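Local coordinates for inositol 2-dehydrogenase (Sinorhizobium meliloti, PDB 4HKT), which catalyses the NAD+-dependent oxidation of myo-inositol to scyllo-inosose (2-keto-myo-inositol), the first step of myo-inositol degradation, at residues 130-133 against 134-138; 178-181 against 182-186; 241-245 against 246-250. One frame throughout, in Å; residues are numbered along the deposited sequence.

In the fold
All three contacts belong to the C-terminal Gfo/Idh/MocA domain, whose mixed sheet carries helices on one face. Along the chain they follow in series: contact 1 on helix 127-137, contact 2 at the end of helix 168-184, contact 3 in the hairpin of strands 237-244 and 248-251 at one margin of this chain's sheet. Their centres lie 11 to 14 Å apart. Both helices pack on the hairpin face that bears Val-242, and contact 1 meets contact 2, Arg-133 NH1 standing 3.0 Å from Phe-182 O. Contacts 1 and 3 both touch a second subunit, so this corner of the domain helps build the four-chain assembly, while contact 2 stays within its own chain.

Contact 1: 130-133 against 134-138; sequences MAVR and KAIDD
Arg-133 and Asp-137, one turn apart on helix 127-137, are joined by a side-on salt bridge in which two nitrogens converge on a single oxygen. Arg-133 NH2 lies 2.7 Å from Asp-137 OD1 and Arg-133 NE 2.9 Å from the same atom. OD1 sits close to the guanidinium plane, but the two flat groups are turned 56° against each other: NH2 meets the oxygen nearly along its C-O bond, whereas NE comes from above the carboxylate plane. The arginine chain leaves with CG anti to its own N (chi1 173°), then bends at chi2 and chi3, which carries the guanidinium forward, over Ile-136 and to Asp-137. There Ile-136 slides beneath it, CG2 lying 3.8 Å from Arg-133 NH2 on one face of the group.

Ile-136 sends its other branch the opposite way along the helix, running beside Val-132 and pointing in the same direction, with Val-132 CG1 4.2 Å from Ile-136 CD1. This apolar pair faces the hairpin strands 237-244 and 248-251, while Ala-131, Val-132 and Ala-135 also pack on Val-257, Ile-259 and Ile-261 of a second subunit.

A second salt bridge follows the same four-residue spacing: Lys-134 NZ reaches the syn lone pair of Asp-138 OD2 at 3.0 Å. Beneath the side chains run regular helical bonds such as Asp-137 N to Arg-133 O, 2.8 Å.

An alanine at Arg-133 takes away both donors to Asp-137 OD1 and the weak bond from NH1 to Phe-182 O, and would probably leave that carboxylate without its charge partner and the Ile-136 methyl uncovered. Chemically, the helix thus keeps its apolar flank for the sheet and the neighbouring subunit, and the two carboxylates, one in the last turn and one just past it, are each probably stabilised as anions by a basic partner one turn back.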
loop_
_atom_site.group_PDB
_atom_site.type_symbol
_atom_site.label_atom_id
_atom_site.label_comp_id
_atom_site.label_asym_id
_atom_site.label_seq_id
_atom_site.Cartn_x
_atom_site.Cartn_y
_atom_site.Cartn_z
HETATM N N MSE B 130 -6.931 -6.696 -17.561
HETATM C CA MSE B 130 -7.694 -7.914 -17.942
HETATM C C MSE B 130 -8.282 -8.557 -16.722
HETATM O O MSE B 130 -9.434 -9.019 -16.736
HETATM C CB MSE B 130 -6.820 -8.953 -18.663
HETATM C CG MSE B 130 -6.670 -8.665 -20.133
HETATM SE SE MSE B 130 -5.519 -10.035 -21.006
HETATM C CE MSE B 130 -6.706 -11.601 -20.792
ATOM N N ALA B 131 -7.505 -8.596 -15.654
ATOM C CA ALA B 131 -7.954 -9.173 -14.392
ATOM C C ALA B 131 -9.080 -8.336 -13.749
ATOM O O ALA B 131 -9.964 -8.873 -13.076
ATOM C CB ALA B 131 -6.777 -9.339 -13.432
ATOM N N VAL B 132 -9.086 -7.021 -13.990
ATOM C CA VAL B 132 -10.216 -6.206 -13.541
ATOM C C VAL B 132 -11.455 -6.675 -14.270
ATOM O O VAL B 132 -12.476 -6.975 -13.656
ATOM C CB VAL B 132 -9.961 -4.705 -13.752
ATOM C CG1 VAL B 132 -11.250 -3.920 -13.520
ATOM C CG2 VAL B 132 -8.846 -4.185 -12.869
ATOM N N ARG B 133 -11.365 -6.770 -15.595
ATOM C CA ARG B 133 -12.495 -7.196 -16.388
ATOM C C ARG B 133 -13.001 -8.636 -16.017
ATOM O O ARG B 133 -14.215 -8.880 -15.919
ATOM C CB ARG B 133 -12.121 -7.110 -17.856
ATOM C CG ARG B 133 -13.154 -7.677 -18.791
ATOM C CD ARG B 133 -14.331 -6.735 -18.899
ATOM N NE ARG B 133 -15.593 -7.404 -18.678
ATOM C CZ ARG B 133 -16.740 -6.792 -18.347
ATOM N NH1 ARG B 133 -16.826 -5.463 -18.243
ATOM N NH2 ARG B 133 -17.827 -7.523 -18.140
ATOM N N LYS B 134 -12.064 -9.551 -15.824
ATOM C CA LYS B 134 -12.367 -10.924 -15.391
ATOM C C LYS B 134 -13.099 -10.957 -14.031
ATOM O O LYS B 134 -14.053 -11.723 -13.813
ATOM C CB LYS B 134 -11.067 -11.747 -15.350
ATOM C CG LYS B 134 -11.246 -13.160 -14.790
ATOM C CD LYS B 134 -10.053 -14.088 -15.080
ATOM C CE LYS B 134 -10.533 -15.526 -15.322
ATOM N NZ LYS B 134 -11.304 -16.045 -14.150
ATOM N N ALA B 135 -12.667 -10.112 -13.107
ATOM C CA ALA B 135 -13.344 -10.007 -11.825
ATOM C C ALA B 135 -14.772 -9.556 -12.017
ATOM O O ALA B 135 -15.682 -10.092 -11.363
ATOM C CB ALA B 135 -12.591 -9.081 -10.885
ATOM N N ILE B 136 -14.992 -8.601 -12.935
ATOM C CA ILE B 136 -16.333 -8.148 -13.243
ATOM C C ILE B 136 -17.163 -9.257 -13.917
ATOM O O ILE B 136 -18.311 -9.500 -13.553
ATOM C CB ILE B 136 -16.333 -6.888 -14.171
ATOM C CG1 ILE B 136 -15.631 -5.698 -13.492
ATOM C CG2 ILE B 136 -17.767 -6.550 -14.498
ATOM C CD1 ILE B 136 -15.296 -4.529 -14.415
ATOM N N ASP B 137 -16.568 -9.917 -14.892
ATOM C CA ASP B 137 -17.151 -11.111 -15.539
ATOM C C ASP B 137 -17.508 -12.223 -14.549
ATOM O O ASP B 137 -18.547 -12.859 -14.671
ATOM C CB ASP B 137 -16.143 -11.708 -16.526
ATOM C CG ASP B 137 -15.995 -10.895 -17.793
ATOM O OD1 ASP B 137 -16.796 -9.968 -18.037
ATOM O OD2 ASP B 137 -15.066 -11.211 -18.548
ATOM N N ASP B 138 -16.628 -12.465 -13.589
ATOM C CA ASP B 138 -16.889 -13.429 -12.539
ATOM C C ASP B 138 -17.929 -13.010 -11.491
ATOM O O ASP B 138 -18.240 -13.790 -10.602
ATOM C CB ASP B 138 -15.589 -13.857 -11.876
ATOM C CG ASP B 138 -14.718 -14.651 -12.807
ATOM O OD1 ASP B 138 -15.247 -15.181 -13.792
ATOM O OD2 ASP B 138 -13.511 -14.723 -12.595
#

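Contact 2: 178-181 against 182-186; sequences DMAR and FLLGE
Met-179, a selenomethionine here, meets Phe-182 and Leu-183 in a local helical contact at the C-terminal end of helix 168-184, which packs against the mixed sheet of the C-terminal domain. Its CG stands anti to the backbone N (chi1 -178°) and the chain then bends twice, which brings selenium round to the rim of the phenyl ring. Met-179 SE is 3.8 Å from Phe-182 CD2 and 5.2 Å from the ring centroid, 76° off the ring normal: a Met-aromatic contact made at the edge. Leu-183 completes the cluster, its CD1 lying 3.8 Å from Met-179 CG.

These side chains form part of the helix-on-sheet layer of the Gfo/Idh/MocA fold. Met-179 and Ala-180 rest on Ile-149, Leu-183 and Leu-184 on Val-147, and both Met-179 and Leu-183 on Ile-240.

The helix closes in steps. Leu-184 N donates to Ala-180 O at 2.8 Å, the last strong bond of the series, whereas Gly-185 N reaches Arg-181 O only weakly, at 3.4 Å. Gly-185 then turns the chain out of the helix with a positive phi of 79°. Arg-181 points its guanidinium off the helix to salt bridges with Glu-187 and Asp-307, and Asp-178 pairs with Arg-124. Past the turn, Glu-186 bonds Ser-220 and Thr-218 through OE1 and makes a salt bridge to Lys-222 through OE2.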
loop_
_atom_site.group_PDB
_atom_site.type_symbol
_atom_site.label_atom_id
_atom_site.label_comp_id
_atom_site.label_asym_id
_atom_site.label_seq_id
_atom_site.Cartn_x
_atom_site.Cartn_y
_atom_site.Cartn_z
ATOM N N ASP B 178 -12.288 3.608 -25.330
ATOM C CA ASP B 178 -12.270 2.153 -25.471
ATOM C C ASP B 178 -12.304 1.396 -24.124
ATOM O O ASP B 178 -13.092 0.462 -23.956
ATOM C CB ASP B 178 -11.096 1.664 -26.300
ATOM C CG ASP B 178 -11.151 0.178 -26.483
ATOM O OD1 ASP B 178 -12.051 -0.292 -27.191
ATOM O OD2 ASP B 178 -10.332 -0.545 -25.871
HETATM N N MSE B 179 -11.463 1.793 -23.193
HETATM C CA MSE B 179 -11.464 1.216 -21.839
HETATM C C MSE B 179 -12.818 1.325 -21.170
HETATM O O MSE B 179 -13.313 0.373 -20.571
HETATM C CB MSE B 179 -10.348 1.865 -21.034
HETATM C CG MSE B 179 -10.184 1.347 -19.607
HETATM SE SE MSE B 179 -9.783 -0.586 -19.562
HETATM C CE MSE B 179 -8.044 -0.485 -20.458
ATOM N N ALA B 180 -13.475 2.468 -21.300
ATOM C CA ALA B 180 -14.798 2.624 -20.756
ATOM C C ALA B 180 -15.790 1.652 -21.329
ATOM O O ALA B 180 -16.553 1.025 -20.587
ATOM C CB ALA B 180 -15.289 4.078 -20.914
ATOM N N ARG B 181 -15.767 1.458 -22.645
ATOM C CA ARG B 181 -16.646 0.466 -23.266
ATOM C C ARG B 181 -16.306 -0.963 -22.781
ATOM O O ARG B 181 -17.215 -1.783 -22.527
ATOM C CB ARG B 181 -16.545 0.539 -24.805
ATOM C CG ARG B 181 -17.224 1.771 -25.410
ATOM C CD ARG B 181 -17.095 1.805 -26.924
ATOM N NE ARG B 181 -17.872 0.752 -27.511
ATOM C CZ ARG B 181 -17.413 -0.388 -28.031
ATOM N NH1 ARG B 181 -16.119 -0.691 -28.122
ATOM N NH2 ARG B 181 -18.299 -1.254 -28.477
ATOM N N PHE B 182 -15.018 -1.238 -22.645
ATOM C CA PHE B 182 -14.521 -2.536 -22.152
ATOM C C PHE B 182 -15.012 -2.844 -20.712
ATOM O O PHE B 182 -15.314 -4.001 -20.395
ATOM C CB PHE B 182 -13.010 -2.500 -22.209
ATOM C CG PHE B 182 -12.304 -3.790 -21.879
ATOM C CD1 PHE B 182 -12.486 -4.919 -22.640
ATOM C CD2 PHE B 182 -11.356 -3.822 -20.852
ATOM C CE1 PHE B 182 -11.806 -6.099 -22.341
ATOM C CE2 PHE B 182 -10.654 -4.997 -20.560
ATOM C CZ PHE B 182 -10.880 -6.123 -21.316
ATOM N N LEU B 183 -15.048 -1.829 -19.861
ATOM C CA LEU B 183 -15.365 -1.986 -18.446
ATOM C C LEU B 183 -16.841 -1.889 -18.150
ATOM O O LEU B 183 -17.346 -2.600 -17.246
ATOM C CB LEU B 183 -14.641 -0.939 -17.604
ATOM C CG LEU B 183 -13.133 -0.932 -17.648
ATOM C CD1 LEU B 183 -12.556 0.215 -16.853
ATOM C CD2 LEU B 183 -12.596 -2.243 -17.134
ATOM N N LEU B 184 -17.543 -1.031 -18.899
ATOM C CA LEU B 184 -18.955 -0.819 -18.638
ATOM C C LEU B 184 -19.783 -2.005 -18.998
ATOM O O LEU B 184 -20.835 -2.210 -18.385
ATOM C CB LEU B 184 -19.539 0.353 -19.405
ATOM C CG LEU B 184 -19.204 1.732 -18.870
ATOM C CD1 LEU B 184 -19.406 2.751 -19.968
ATOM C CD2 LEU B 184 -20.020 2.057 -17.627
ATOM N N GLY B 185 -19.372 -2.682 -20.057
ATOM C CA GLY B 185 -20.144 -3.794 -20.609
ATOM C C GLY B 185 -21.323 -3.373 -21.478
ATOM O O GLY B 185 -21.986 -4.219 -22.065
ATOM N N GLU B 186 -21.585 -2.077 -21.572
ATOM C CA GLU B 186 -22.732 -1.569 -22.328
ATOM C C GLU B 186 -22.262 -0.373 -23.060
ATOM O O GLU B 186 -21.265 0.218 -22.674
ATOM C CB GLU B 186 -23.850 -1.108 -21.409
ATOM C CG GLU B 186 -24.462 -2.195 -20.605
ATOM C CD GLU B 186 -25.529 -1.684 -19.664
ATOM O OE1 GLU B 186 -25.810 -0.438 -19.601
ATOM O OE2 GLU B 186 -26.083 -2.566 -18.974
#

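Contact 3: 241-245 against 246-250; sequences EVHGS and KGAVA. With EDO (1,2-ethanediol), chain C.
Val-242 and Val-249 face each other as the hydrogen-bonded pair of a beta hairpin, strand 237-244 turning back through Ser-245 to Gly-247 into 248-251 at the margin of this chain's mixed sheet. Val-242 N donates to Val-249 O at 2.8 Å and Val-249 N returns a bond to Val-242 O at 2.9 Å. Gly-244 N to Gly-247 O, also 2.8 Å, closes the turn, and the short strands run antiparallel at 173°.

Farther out, Glu-241, extended with CG anti to its N, stands out from the face it shares with His-243, Ala-248 and Ala-250. Its OE2 forms salt bridges with Arg-152 and Arg-239 of a third subunit, and His-243 NE2 bonds Ser-229 of that subunit. Strand 248-251 in turn pairs antiparallel with a strand of the second subunit, carrying the sheet across the interface.

The apolar contact between the strands is made by the two valines. Val-249 holds CG1 between its own N and carbonyl carbon (chi1 57°), which brings that methyl within 4.0 Å of Val-242 CB on the face covered by Val-132 and Ile-136. On the other face the CB of Ala-248 approaches the edge of the His-243 ring, 4.2 Å from ND1. At the turn Ser-245 OG is hydrogen-bonded to Glu-143 N, and a water bridges it to the lysine, lying 2.8 Å from Ser-245 OG and accepting from Lys-246 NZ at 2.7 Å.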
loop_
_atom_site.group_PDB
_atom_site.type_symbol
_atom_site.label_atom_id
_atom_site.label_comp_id
_atom_site.label_asym_id
_atom_site.label_seq_id
_atom_site.Cartn_x
_atom_site.Cartn_y
_atom_site.Cartn_z
ATOM N N GLU B 241 -10.877 2.059 -12.245
ATOM C CA GLU B 241 -11.648 1.682 -11.070
ATOM C C GLU B 241 -13.085 1.470 -11.468
ATOM O O GLU B 241 -13.639 2.251 -12.284
ATOM C CB GLU B 241 -11.523 2.759 -9.996
ATOM C CG GLU B 241 -12.305 2.362 -8.744
ATOM C CD GLU B 241 -12.375 3.429 -7.663
ATOM O OE1 GLU B 241 -11.882 4.551 -7.856
ATOM O OE2 GLU B 241 -12.937 3.100 -6.589
ATOM N N VAL B 242 -13.718 0.433 -10.903
ATOM C CA VAL B 242 -15.087 0.112 -11.219
ATOM C C VAL B 242 -15.865 -0.196 -9.924
ATOM O O VAL B 242 -15.531 -1.149 -9.181
ATOM C CB VAL B 242 -15.198 -1.081 -12.174
ATOM C CG1 VAL B 242 -16.657 -1.296 -12.542
ATOM C CG2 VAL B 242 -14.357 -0.867 -13.417
ATOM N N HIS B 243 -16.840 0.651 -9.647
ATOM C CA HIS B 243 -17.705 0.490 -8.494
ATOM C C HIS B 243 -18.943 -0.223 -9.000
ATOM O O HIS B 243 -19.490 0.167 -10.014
ATOM C CB HIS B 243 -18.058 1.835 -7.900
ATOM C CG HIS B 243 -19.025 1.768 -6.758
ATOM N ND1 HIS B 243 -18.726 1.161 -5.559
ATOM C CD2 HIS B 243 -20.283 2.251 -6.630
ATOM C CE1 HIS B 243 -19.758 1.256 -4.751
ATOM N NE2 HIS B 243 -20.709 1.935 -5.366
ATOM N N GLY B 244 -19.329 -1.286 -8.294
ATOM C CA GLY B 244 -20.503 -2.109 -8.619
ATOM C C GLY B 244 -21.377 -2.345 -7.402
ATOM O O GLY B 244 -21.062 -1.853 -6.294
ATOM N N SER B 245 -22.481 -3.080 -7.590
ATOM C CA SER B 245 -23.496 -3.240 -6.527
ATOM C C SER B 245 -22.949 -3.997 -5.320
ATOM O O SER B 245 -23.331 -3.736 -4.167
ATOM C CB SER B 245 -24.787 -3.925 -7.082
ATOM O OG SER B 245 -24.484 -5.154 -7.728
ATOM N N LYS B 246 -22.009 -4.908 -5.567
ATOM C CA LYS B 246 -21.481 -5.776 -4.525
ATOM C C LYS B 246 -20.074 -5.436 -4.043
ATOM O O LYS B 246 -19.565 -6.021 -3.061
ATOM C CB LYS B 246 -21.466 -7.212 -5.033
ATOM C CG LYS B 246 -22.841 -7.869 -5.114
ATOM C CD LYS B 246 -22.604 -9.320 -5.579
ATOM C CE LYS B 246 -23.851 -10.164 -5.535
ATOM N NZ LYS B 246 -24.914 -9.555 -6.346
ATOM N N GLY B 247 -19.402 -4.540 -4.763
ATOM C CA GLY B 247 -18.111 -4.088 -4.341
ATOM C C GLY B 247 -17.429 -3.231 -5.388
ATOM O O GLY B 247 -18.084 -2.780 -6.303
ATOM N N ALA B 248 -16.122 -3.049 -5.268
ATOM C CA ALA B 248 -15.364 -2.288 -6.239
ATOM C C ALA B 248 -14.104 -3.046 -6.592
ATOM O O ALA B 248 -13.611 -3.852 -5.804
ATOM C CB ALA B 248 -15.023 -0.870 -5.732
ATOM N N VAL B 249 -13.591 -2.777 -7.785
ATOM C CA VAL B 249 -12.348 -3.355 -8.254
ATOM C C VAL B 249 -11.527 -2.271 -8.964
ATOM O O VAL B 249 -12.079 -1.426 -9.698
ATOM C CB VAL B 249 -12.579 -4.571 -9.160
ATOM C CG1 VAL B 249 -13.443 -4.238 -10.353
ATOM C CG2 VAL B 249 -11.247 -5.185 -9.595
ATOM N N ALA B 250 -10.231 -2.284 -8.722
ATOM C CA ALA B 250 -9.322 -1.273 -9.270
ATOM C C ALA B 250 -8.001 -1.933 -9.645
ATOM O O ALA B 250 -7.648 -2.967 -9.070
ATOM C CB ALA B 250 -9.104 -0.151 -8.275
HETATM C C1 EDO C . -10.338 -1.187 -4.568
HETATM O O1 EDO C . -9.241 -0.364 -4.145
HETATM C C2 EDO C . -11.354 -0.347 -5.347
HETATM O O2 EDO C . -12.048 0.566 -4.483
HETATM O O HOH W 1 -26.146 -7.213 -6.914
#